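Local coordinates for protein L-lactate dehydrogenase (Trichomonas vaginalis, PDB 4UUL) that catalyses the NAD-dependent interconversion of pyruvate and L-lactate, using a fold shared with the malate dehydrogenases, at residues Ser21-Ser26 against Pro244-Ile249; Gly27-Asp32 against Gln250-Trp255; Gly187-Ala192 against Glu317-His322; Tyr216-Phe221 against Asn306-Glu311. The protein carries 1 engineered substitution. All coordinates share one frame; numbering follows the deposited sequence. Where two conformers were deposited one is given.

How the interactions relate
Along the chain, interactions 1 and 2 start in the NAD-binding domain and close on helix 242-257, which follows helix 214-236 in the C-terminal half. They are consecutive on both sides, their centres about 9 Å apart, and they touch through Trp23, Glu28, Leu29 and Ile249, so they form one seam between the cofactor domain and the C-terminal domain. Interactions 3 and 4 lie wholly in the C-terminal domain, about 14 Å apart between centres, and share the long C-terminal helix 307-337; interaction 4 is nested within the loop closed by interaction 3. The centres of the two groups are about 27 to 33 Å apart, and interactions 1 and 3 lie on opposite sides of the chain's centre.

Interaction 1: Ser21-Ser26 against Pro244-Ile249; sequences SHWIAS and PTKAAI
Trp23 swings CG away from its backbone N (chi1 -152°), which carries the indole across to helix 242-257, while Ile249 turns CG1 away from its own carbonyl carbon (chi1 -68°) and extends CD1 to meet it. The methyl CD1 of Ile249 comes obliquely onto the inner part of the indole, 3.4 Å from Trp23 CG. Trp23 and Ile249 each have two conformers, so the exact closeness of this packing is doubtful. Farther out on the six-membered ring, Trp23 CE3 lies 3.6 Å from Thr245 CG2. At the ring's far end Trp23 CZ3 is 3.7 Å from Lys246 CA, and Trp23 CH2 rests 3.8 Å from Lys246 CB. One large flat side chain thus bridges two helices whose axes, over these short segments, come no closer than 11.0 Å and run at 38° to each other. Helix 15-25 is the first helix of the Rossmann fold, following the glycine-rich NAD loop, and helix 242-257 comes from the C-terminal domain. The contact is therefore a joint between domains, with Thr245 also packing on Ile16, a residue seen to bind NADH. The polar ends turn to other partners: Thr245 OG1 bonds to the carbonyl of Ala241, and Lys246 NZ to Cys59 O of the second subunit. Trp23 also packs on Ser26 of that subunit. Within segment 21-26, Ser26 OG donates to Trp23 O at 2.6 Å.

Interaction 2: Gly27-Asp32 against Gln250-Trp255; sequences GELYGD and QHMKAW
Leu29 and Lys253 bring the two backbones closest, with CA atoms 5.6 Å apart, where the irregular segment 27-32 passes beside helix 242-257. The loop leaves helix 15-25 through a Schellman motif at Gly27, whose backbone angles, with positive phi (105°), by themselves call for glycine. Straight after this turn, Glu28 offers two oxygens to one lysine. Lys253 keeps its chain extended all the way to the ammonium group, and its NZ donates to the backbone Glu28 O at 3.2 Å, reached nearly along the C=O axis (160°). The same NZ makes a salt bridge with Glu28 OE2 at 3.1 Å, met from well above the carboxylate plane. The glutamate gets there by bending at chi2, and the two side chains cross at about a right angle. Gripping both main chain and side chain of one residue, the ammonium group fixes the loop to the helix. Beside this polar pair the packing turns apolar. Leu29 directs its CD1 branch onto the helix backbone, 3.6 Å from Lys253 N, and the same methyl lies 3.9 Å from Met252 CG and 3.9 Å from Lys253 CB. On the buried side, Leu29 and Met252 both rest on Phe84 of strand 82-85, Met252 also touches Cys82, and Leu29 reaches Leu256 one turn farther along helix 242-257, so the loop is wedged between that helix and the parallel Rossmann sheet.

Interaction 3: Gly187-Ala192 against Glu317-His322; sequences GESMVA and EKDLFH
Ser189 reaches Asp319 through a single direct hydrogen bond, tying the chain just beyond His186, the predicted proton acceptor, to the long helix 307-337. Both belong to the alpha/beta C-terminal domain of the lactate/malate dehydrogenases. At Gly187 a positive phi of 84° gives backbone angles that by themselves call for glycine. At Ser189 the hydroxyl lies between its own backbone N and carbonyl carbon (chi1 75°), which aims OG at the helix, and it donates to Asp319 OD2 at 2.7 Å. The backbone joins in through one water molecule, which accepts from Ser189 N at 3.0 Å and donates to Asp319 OD2 at 2.7 Å. The turn is closed behind them by Met190 N bonding to Gly187 O at 3.2 Å, and Met190 itself packs on Phe222 and Ile225 of helix 214-236. With Val191 and Ala192 the chain enters the edge strand 191-193, Val191 pairing with Trp183. Both groups have a further partner: Thr316 OG1 bonds to Ser189 OG, and Asn185 ND2 to Asp319 OD2. That carboxylate oxygen thus takes three bonds, which would probably favour its charged form. Ser189 OG approaches Asp319 OD2 on the anti side, 26° out of the carboxylate plane.

Interaction 4: Tyr216-Phe221 against Asn306-Glu311; sequences YVFDTF and NDWLRE
Phe218 and Trp308 form a T-shaped aromatic pair, the edge of the phenyl ring directed at a face of the indole. The centroid of Phe218 lies 4.7 Å from that of the Trp308 five-membered ring, with the planes at 68°. The edge atoms CD1 and CE1 do the touching: Phe218 CD1 is 3.5 Å from Trp308 CE2, and Phe218 CE1 is 3.6 Å from Trp308 CD2, over the middle of the indole. Each side chain points from its helix toward the other, Trp308 by setting CG anti to its backbone N (chi1 174°). One face of the phenyl ring is covered from its own helix by Val217 CG1, and the ring also meets that of His214. A water molecule makes a loose polar bridge across the contact: in the plane of the indole it accepts from Trp308 NE1 at 2.9 Å, and it donates weakly to Phe218 O at 3.5 Å. Hydrogen bonds within each segment set the two helices up. Residues 216-220 make a wider pi-type turn, with Phe221 N bonded to Tyr216 O at 2.8 Å. In the other segment, Asn306 is the N-cap of helix 307-337, its OD1 accepting from Leu309 N at 2.9 Å in a nearly straight bond. The pair lies at the surface, away from the cofactor site and the active site, where helix 214-236 meets the start of helix 307-337. Both helices also pack on strand 191-193, Phe221 from one and Trp308 and Leu309 from the other, while Phe221 packs on to helix 156-170.

Interaction 1: Ser21-Ser26 against Pro244-Ile249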
# COMPACT_ATOMS: atom_id res chain seq x y z
N SER B 21 5.99 1.75 4.51
CA SER B 21 6.95 2.71 3.98
C SER B 21 6.47 3.33 2.68
O SER B 21 6.55 4.54 2.54
CB SER B 21 8.33 2.07 3.79
OG SER B 21 8.29 0.99 2.88
N HIS B 22 5.95 2.52 1.77
CA HIS B 22 5.46 3.10 0.52
C HIS B 22 4.24 4.00 0.73
O HIS B 22 4.12 5.06 0.12
CB HIS B 22 5.14 1.99 -0.48
CG HIS B 22 6.33 1.41 -1.18
ND1 HIS B 22 7.10 0.40 -0.65
CD2 HIS B 22 6.89 1.70 -2.38
CE1 HIS B 22 8.09 0.12 -1.49
NE2 HIS B 22 7.98 0.90 -2.53
N TRP B 23 3.37 3.59 1.63
CA TRP B 23 2.14 4.32 1.87
C TRP B 23 2.49 5.68 2.45
O TRP B 23 1.99 6.71 2.01
CB TRP B 23 1.25 3.51 2.78
CG TRP B 23 -0.26 3.75 2.63
CD1 TRP B 23 -0.85 4.83 2.06
CD2 TRP B 23 -1.33 2.86 2.98
NE1 TRP B 23 -2.23 4.71 2.11
CE2 TRP B 23 -2.54 3.49 2.65
CE3 TRP B 23 -1.37 1.59 3.55
CZ2 TRP B 23 -3.78 2.90 2.86
CZ3 TRP B 23 -2.60 1.01 3.75
CH2 TRP B 23 -3.78 1.66 3.42
N ILE B 24 3.38 5.69 3.42
CA ILE B 24 3.83 6.96 4.02
C ILE B 24 4.55 7.83 2.98
O ILE B 24 4.32 9.05 2.88
CB ILE B 24 4.72 6.70 5.24
CG1 ILE B 24 3.86 6.09 6.36
CG2 ILE B 24 5.35 8.01 5.74
CD1 ILE B 24 4.62 5.55 7.50
N ALA B 25 5.43 7.22 2.19
CA ALA B 25 6.19 7.96 1.19
C ALA B 25 5.29 8.57 0.11
O ALA B 25 5.69 9.55 -0.52
CB ALA B 25 7.24 7.12 0.56
N SER B 26 4.13 7.97 -0.12
CA SER B 26 3.17 8.47 -1.08
C SER B 26 2.47 9.72 -0.63
O SER B 26 1.75 10.32 -1.45
CB SER B 26 2.13 7.40 -1.39
OG SER B 26 1.12 7.34 -0.39
N PRO B 244 -3.27 -4.47 9.07
CA PRO B 244 -2.65 -3.73 10.20
C PRO B 244 -1.97 -2.46 9.74
O PRO B 244 -1.96 -1.49 10.49
CB PRO B 244 -1.67 -4.74 10.80
CG PRO B 244 -1.47 -5.79 9.76
CD PRO B 244 -2.76 -5.85 8.98
N THR B 245 -1.44 -2.44 8.52
CA THR B 245 -0.80 -1.23 8.02
C THR B 245 -1.83 -0.11 7.89
O THR B 245 -1.60 1.04 8.29
CB THR B 245 -0.11 -1.48 6.68
OG1 THR B 245 0.96 -2.42 6.83
CG2 THR B 245 0.46 -0.20 6.13
N LYS B 246 -3.00 -0.43 7.32
CA LYS B 246 -4.09 0.52 7.15
C LYS B 246 -4.46 1.11 8.53
O LYS B 246 -4.61 2.31 8.70
CB LYS B 246 -5.26 -0.14 6.46
CG LYS B 246 -6.43 0.78 6.11
CD LYS B 246 -7.43 1.02 7.21
CE LYS B 246 -8.51 1.99 6.74
NZ LYS B 246 -9.58 2.16 7.76
N ALA B 247 -4.65 0.24 9.52
CA ALA B 247 -5.00 0.67 10.86
C ALA B 247 -3.89 1.53 11.49
O ALA B 247 -4.18 2.49 12.19
CB ALA B 247 -5.27 -0.55 11.74
N ALA B 248 -2.63 1.15 11.28
CA ALA B 248 -1.51 1.88 11.83
C ALA B 248 -1.43 3.31 11.31
O ALA B 248 -1.24 4.26 12.08
CB ALA B 248 -0.22 1.15 11.61
N ILE B 249 -1.51 3.46 10.01
CA ILE B 249 -1.53 4.79 9.41
C ILE B 249 -2.71 5.59 9.91
O ILE B 249 -2.56 6.75 10.28
CB ILE B 249 -1.51 4.71 7.88
CG1 ILE B 249 -0.14 4.16 7.44
CG2 ILE B 249 -1.81 6.08 7.21
CD1 ILE B 249 -0.08 3.82 6.00

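Interaction 2: Gly27-Asp32 against Gln250-Trp255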
# COMPACT_ATOMS: atom_id res chain seq x y z
N GLY B 27 2.65 10.13 0.64
CA GLY B 27 2.09 11.37 1.14
C GLY B 27 0.87 11.22 2.04
O GLY B 27 0.31 12.23 2.51
N GLU B 28 0.46 9.99 2.32
CA GLU B 28 -0.81 9.77 3.00
C GLU B 28 -0.80 10.14 4.48
O GLU B 28 -1.85 10.43 5.03
CB GLU B 28 -1.21 8.31 2.87
CG GLU B 28 -2.31 7.86 3.84
CD GLU B 28 -3.62 8.59 3.63
OE1 GLU B 28 -3.83 9.20 2.54
OE2 GLU B 28 -4.46 8.51 4.58
N LEU B 29 0.36 10.15 5.12
CA LEU B 29 0.41 10.39 6.56
C LEU B 29 0.54 11.89 6.86
O LEU B 29 -0.23 12.42 7.64
CB LEU B 29 1.58 9.63 7.14
CG LEU B 29 1.77 9.79 8.65
CD1 LEU B 29 0.55 9.35 9.43
CD2 LEU B 29 2.95 8.96 9.15
N TYR B 30 1.51 12.55 6.25
CA TYR B 30 1.90 13.93 6.59
C TYR B 30 1.42 14.96 5.56
O TYR B 30 1.83 16.13 5.60
CB TYR B 30 3.42 14.00 6.73
CG TYR B 30 3.90 13.71 8.14
CD1 TYR B 30 3.89 14.68 9.10
CD2 TYR B 30 4.38 12.45 8.48
CE1 TYR B 30 4.36 14.44 10.38
CE2 TYR B 30 4.81 12.17 9.77
CZ TYR B 30 4.84 13.20 10.70
OH TYR B 30 5.32 12.93 11.95
N GLY B 31 0.57 14.55 4.64
CA GLY B 31 -0.01 15.52 3.74
C GLY B 31 1.01 16.16 2.81
O GLY B 31 1.79 15.44 2.20
N ASP B 32 1.00 17.48 2.71
CA ASP B 32 1.95 18.14 1.83
C ASP B 32 3.39 18.12 2.33
O ASP B 32 4.31 18.46 1.59
CB ASP B 32 1.53 19.60 1.60
CG ASP B 32 0.26 19.73 0.79
OD1 ASP B 32 -0.20 18.74 0.20
OD2 ASP B 32 -0.27 20.84 0.75
N GLN B 250 -3.88 4.96 9.95
CA GLN B 250 -5.09 5.61 10.41
C GLN B 250 -4.92 6.15 11.86
O GLN B 250 -5.23 7.30 12.17
CB GLN B 250 -6.23 4.59 10.37
CG GLN B 250 -7.57 5.13 10.85
CD GLN B 250 -8.69 4.20 10.53
OE1 GLN B 250 -8.49 2.99 10.28
NE2 GLN B 250 -9.90 4.72 10.55
N HIS B 251 -4.35 5.34 12.73
CA HIS B 251 -4.10 5.75 14.10
C HIS B 251 -3.10 6.88 14.14
O HIS B 251 -3.33 7.91 14.78
CB HIS B 251 -3.57 4.53 14.88
CG HIS B 251 -3.20 4.78 16.31
ND1 HIS B 251 -3.64 4.00 17.35
CD2 HIS B 251 -2.31 5.66 16.86
CE1 HIS B 251 -3.09 4.39 18.47
NE2 HIS B 251 -2.26 5.39 18.21
N MET B 252 -1.96 6.72 13.47
CA MET B 252 -0.94 7.76 13.51
C MET B 252 -1.44 9.08 12.92
O MET B 252 -1.16 10.15 13.47
CB MET B 252 0.34 7.31 12.84
CG MET B 252 1.51 8.29 13.06
SD MET B 252 2.13 8.34 14.75
CE MET B 252 3.21 6.89 14.72
N LYS B 253 -2.17 9.03 11.80
CA LYS B 253 -2.66 10.25 11.20
C LYS B 253 -3.63 10.98 12.13
O LYS B 253 -3.58 12.22 12.27
CB LYS B 253 -3.31 9.91 9.85
CG LYS B 253 -3.62 11.13 9.00
CD LYS B 253 -4.24 10.73 7.69
CE LYS B 253 -4.45 11.93 6.80
NZ LYS B 253 -4.82 11.45 5.43
N ALA B 254 -4.49 10.22 12.80
CA ALA B 254 -5.39 10.81 13.79
C ALA B 254 -4.59 11.42 14.96
O ALA B 254 -4.90 12.52 15.42
CB ALA B 254 -6.32 9.77 14.33
N TRP B 255 -3.58 10.71 15.43
CA TRP B 255 -2.75 11.17 16.54
C TRP B 255 -2.02 12.46 16.19
O TRP B 255 -1.82 13.34 17.04
CB TRP B 255 -1.76 10.07 16.93
CG TRP B 255 -1.10 10.23 18.24
CD1 TRP B 255 -1.35 11.15 19.21
CD2 TRP B 255 -0.07 9.37 18.75
NE1 TRP B 255 -0.51 10.91 20.29
CE2 TRP B 255 0.25 9.81 20.04
CE3 TRP B 255 0.60 8.26 18.22
CZ2 TRP B 255 1.20 9.17 20.83
CZ3 TRP B 255 1.56 7.62 18.99
CH2 TRP B 255 1.85 8.08 20.29

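Interaction 3: Gly187-Ala192 against Glu317-His322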
# COMPACT_ATOMS: atom_id res chain seq x y z
N GLY B 187 -5.40 -10.05 23.04
CA GLY B 187 -5.48 -11.39 23.56
C GLY B 187 -6.87 -11.68 23.95
O GLY B 187 -7.83 -10.94 23.62
N GLU B 188 -6.96 -12.75 24.72
CA GLU B 188 -8.18 -13.32 25.16
C GLU B 188 -9.04 -12.34 25.91
O GLU B 188 -10.23 -12.50 25.86
CB GLU B 188 -7.90 -14.57 26.02
CG GLU B 188 -7.30 -15.74 25.23
CD GLU B 188 -7.08 -16.99 26.07
OE1 GLU B 188 -7.39 -16.96 27.28
OE2 GLU B 188 -6.60 -17.99 25.51
N SER B 189 -8.47 -11.36 26.62
CA SER B 189 -9.28 -10.51 27.45
C SER B 189 -9.84 -9.27 26.76
O SER B 189 -10.54 -8.49 27.36
CB SER B 189 -8.54 -10.08 28.73
OG SER B 189 -7.58 -9.11 28.46
N MET B 190 -9.49 -9.02 25.49
CA MET B 190 -9.95 -7.84 24.79
C MET B 190 -11.47 -7.76 24.85
O MET B 190 -12.17 -8.76 24.72
CB MET B 190 -9.57 -7.94 23.34
CG MET B 190 -9.67 -6.69 22.54
SD MET B 190 -9.13 -6.89 20.82
CE MET B 190 -10.30 -8.09 20.20
N VAL B 191 -11.98 -6.54 25.00
CA VAL B 191 -13.41 -6.32 25.12
C VAL B 191 -13.92 -5.68 23.81
O VAL B 191 -13.67 -4.49 23.56
CB VAL B 191 -13.75 -5.41 26.31
CG1 VAL B 191 -15.26 -5.39 26.44
CG2 VAL B 191 -13.08 -5.89 27.58
N ALA B 192 -14.62 -6.45 22.98
CA ALA B 192 -15.23 -5.92 21.75
C ALA B 192 -16.67 -5.53 22.16
O ALA B 192 -17.58 -6.37 22.24
CB ALA B 192 -15.19 -6.97 20.64
N GLU B 317 -8.39 -5.31 32.76
CA GLU B 317 -7.51 -4.52 33.62
C GLU B 317 -6.60 -5.42 34.44
O GLU B 317 -5.38 -5.25 34.49
CB GLU B 317 -8.33 -3.62 34.53
CG GLU B 317 -7.56 -2.82 35.58
CD GLU B 317 -8.50 -2.16 36.56
OE1 GLU B 317 -9.34 -2.85 37.15
OE2 GLU B 317 -8.38 -1.00 36.74
N LYS B 318 -7.21 -6.40 35.10
CA LYS B 318 -6.44 -7.35 35.91
C LYS B 318 -5.39 -8.06 35.04
O LYS B 318 -4.23 -8.23 35.41
CB LYS B 318 -7.41 -8.36 36.57
CG LYS B 318 -6.73 -9.39 37.42
CD LYS B 318 -7.80 -10.26 38.14
CE LYS B 318 -7.25 -11.36 39.03
NZ LYS B 318 -6.49 -12.34 38.30
N ASP B 319 -5.79 -8.47 33.83
CA ASP B 319 -4.90 -9.14 32.88
C ASP B 319 -3.71 -8.25 32.54
O ASP B 319 -2.55 -8.71 32.57
CB ASP B 319 -5.69 -9.46 31.63
CG ASP B 319 -4.96 -10.20 30.61
OD1 ASP B 319 -4.16 -11.07 30.95
OD2 ASP B 319 -5.21 -9.96 29.39
N LEU B 320 -3.94 -6.97 32.28
CA LEU B 320 -2.83 -6.07 31.95
C LEU B 320 -1.87 -5.89 33.09
O LEU B 320 -0.66 -5.87 32.87
CB LEU B 320 -3.37 -4.74 31.47
CG LEU B 320 -3.89 -4.75 30.04
CD1 LEU B 320 -4.89 -3.62 29.84
CD2 LEU B 320 -2.75 -4.67 29.08
N PHE B 321 -2.38 -5.76 34.32
CA PHE B 321 -1.47 -5.60 35.44
C PHE B 321 -0.63 -6.87 35.61
O PHE B 321 0.55 -6.83 35.98
CB PHE B 321 -2.23 -5.21 36.73
CG PHE B 321 -2.49 -3.74 36.80
CD1 PHE B 321 -1.51 -2.85 37.25
CD2 PHE B 321 -3.68 -3.21 36.31
CE1 PHE B 321 -1.70 -1.48 37.27
CE2 PHE B 321 -3.88 -1.84 36.27
CZ PHE B 321 -2.91 -0.98 36.78
N HIS B 322 -1.24 -8.02 35.39
CA HIS B 322 -0.51 -9.29 35.45
C HIS B 322 0.58 -9.38 34.38
O HIS B 322 1.70 -9.80 34.67
CB HIS B 322 -1.49 -10.43 35.34
CG HIS B 322 -0.83 -11.74 35.51
ND1 HIS B 322 -0.07 -12.05 36.61
CD2 HIS B 322 -0.78 -12.82 34.70
CE1 HIS B 322 0.44 -13.25 36.47
NE2 HIS B 322 0.00 -13.75 35.33
O HOH W 1 -5.54 -11.20 26.99

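Interaction 4: Tyr216-Phe221 against Asn306-Glu311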
# COMPACT_ATOMS: atom_id res chain seq x y z
N TYR B 216 -25.57 -13.85 19.45
CA TYR B 216 -24.66 -13.23 18.53
C TYR B 216 -23.76 -12.23 19.24
O TYR B 216 -22.53 -12.34 19.22
CB TYR B 216 -25.41 -12.55 17.37
CG TYR B 216 -24.42 -11.85 16.46
CD1 TYR B 216 -23.73 -12.56 15.49
CD2 TYR B 216 -24.13 -10.50 16.62
CE1 TYR B 216 -22.78 -11.92 14.67
CE2 TYR B 216 -23.20 -9.86 15.83
CZ TYR B 216 -22.52 -10.57 14.86
OH TYR B 216 -21.59 -9.89 14.09
N VAL B 217 -24.37 -11.23 19.87
CA VAL B 217 -23.60 -10.13 20.47
C VAL B 217 -22.59 -10.61 21.48
O VAL B 217 -21.42 -10.19 21.44
CB VAL B 217 -24.54 -9.09 21.13
CG1 VAL B 217 -23.75 -8.05 21.89
CG2 VAL B 217 -25.46 -8.46 20.07
N PHE B 218 -23.01 -11.48 22.40
CA PHE B 218 -22.20 -11.80 23.57
C PHE B 218 -21.57 -13.18 23.51
O PHE B 218 -21.05 -13.68 24.52
CB PHE B 218 -23.06 -11.66 24.83
CG PHE B 218 -23.53 -10.27 25.07
CD1 PHE B 218 -22.64 -9.27 25.53
CD2 PHE B 218 -24.86 -9.93 24.82
CE1 PHE B 218 -23.10 -7.97 25.73
CE2 PHE B 218 -25.32 -8.63 25.00
CZ PHE B 218 -24.46 -7.65 25.46
N ASP B 219 -21.57 -13.81 22.34
CA ASP B 219 -20.79 -15.01 22.14
C ASP B 219 -20.19 -15.14 20.74
O ASP B 219 -18.96 -15.08 20.57
CB ASP B 219 -21.63 -16.24 22.45
CG ASP B 219 -20.79 -17.48 22.50
OD1 ASP B 219 -20.06 -17.65 23.51
OD2 ASP B 219 -20.82 -18.26 21.52
N THR B 220 -21.04 -15.30 19.73
CA THR B 220 -20.57 -15.50 18.36
C THR B 220 -19.67 -14.36 17.86
O THR B 220 -18.63 -14.60 17.23
CB THR B 220 -21.74 -15.56 17.38
OG1 THR B 220 -22.64 -16.60 17.76
CG2 THR B 220 -21.23 -15.81 15.95
N PHE B 221 -20.09 -13.12 18.11
CA PHE B 221 -19.40 -11.97 17.56
C PHE B 221 -17.93 -11.97 18.02
O PHE B 221 -17.04 -11.91 17.18
CB PHE B 221 -20.14 -10.70 17.94
CG PHE B 221 -19.36 -9.46 17.75
CD1 PHE B 221 -19.16 -8.92 16.50
CD2 PHE B 221 -18.87 -8.81 18.85
CE1 PHE B 221 -18.41 -7.75 16.37
CE2 PHE B 221 -18.17 -7.66 18.72
CZ PHE B 221 -17.90 -7.15 17.50
N ASN B 306 -22.46 -0.93 31.70
CA ASN B 306 -23.43 -1.85 32.26
C ASN B 306 -22.68 -2.95 33.01
O ASN B 306 -21.46 -2.97 33.06
CB ASN B 306 -24.47 -2.38 31.25
CG ASN B 306 -23.89 -3.27 30.19
OD1 ASN B 306 -22.74 -3.72 30.24
ND2 ASN B 306 -24.69 -3.52 29.17
N ASP B 307 -23.40 -3.85 33.66
CA ASP B 307 -22.76 -4.86 34.49
C ASP B 307 -21.86 -5.76 33.66
O ASP B 307 -20.77 -6.10 34.09
CB ASP B 307 -23.80 -5.73 35.24
CG ASP B 307 -24.51 -4.98 36.33
OD1 ASP B 307 -24.03 -3.91 36.73
OD2 ASP B 307 -25.55 -5.49 36.78
N TRP B 308 -22.27 -6.11 32.46
CA TRP B 308 -21.45 -6.92 31.58
C TRP B 308 -20.14 -6.22 31.27
O TRP B 308 -19.06 -6.79 31.42
CB TRP B 308 -22.19 -7.24 30.28
CG TRP B 308 -21.33 -7.96 29.26
CD1 TRP B 308 -21.11 -9.30 29.17
CD2 TRP B 308 -20.56 -7.37 28.19
NE1 TRP B 308 -20.25 -9.59 28.13
CE2 TRP B 308 -19.90 -8.42 27.52
CE3 TRP B 308 -20.37 -6.07 27.75
CZ2 TRP B 308 -19.07 -8.22 26.42
CZ3 TRP B 308 -19.55 -5.86 26.63
CH2 TRP B 308 -18.90 -6.94 26.02
N LEU B 309 -20.21 -4.96 30.87
CA LEU B 309 -19.02 -4.23 30.50
C LEU B 309 -18.12 -4.02 31.70
O LEU B 309 -16.89 -4.11 31.60
CB LEU B 309 -19.38 -2.90 29.81
CG LEU B 309 -18.15 -2.11 29.30
CD1 LEU B 309 -17.24 -2.93 28.37
CD2 LEU B 309 -18.61 -0.83 28.60
N ARG B 310 -18.71 -3.77 32.87
CA ARG B 310 -17.89 -3.55 34.08
C ARG B 310 -17.02 -4.77 34.33
O ARG B 310 -15.83 -4.67 34.60
CB ARG B 310 -18.80 -3.30 35.29
CG ARG B 310 -18.07 -3.01 36.63
CD ARG B 310 -17.46 -1.64 36.62
NE ARG B 310 -16.10 -1.66 36.11
CZ ARG B 310 -15.46 -0.60 35.63
NH1 ARG B 310 -16.08 0.58 35.52
NH2 ARG B 310 -14.23 -0.69 35.22
N GLU B 311 -17.63 -5.95 34.28
CA GLU B 311 -16.93 -7.18 34.53
C GLU B 311 -15.83 -7.39 33.48
O GLU B 311 -14.71 -7.76 33.81
CB GLU B 311 -17.91 -8.36 34.60
CG GLU B 311 -17.26 -9.71 34.94
CD GLU B 311 -18.25 -10.86 35.05
OE1 GLU B 311 -19.47 -10.60 35.14
OE2 GLU B 311 -17.80 -12.03 35.04
O HOH W 2 -19.74 -12.33 27.44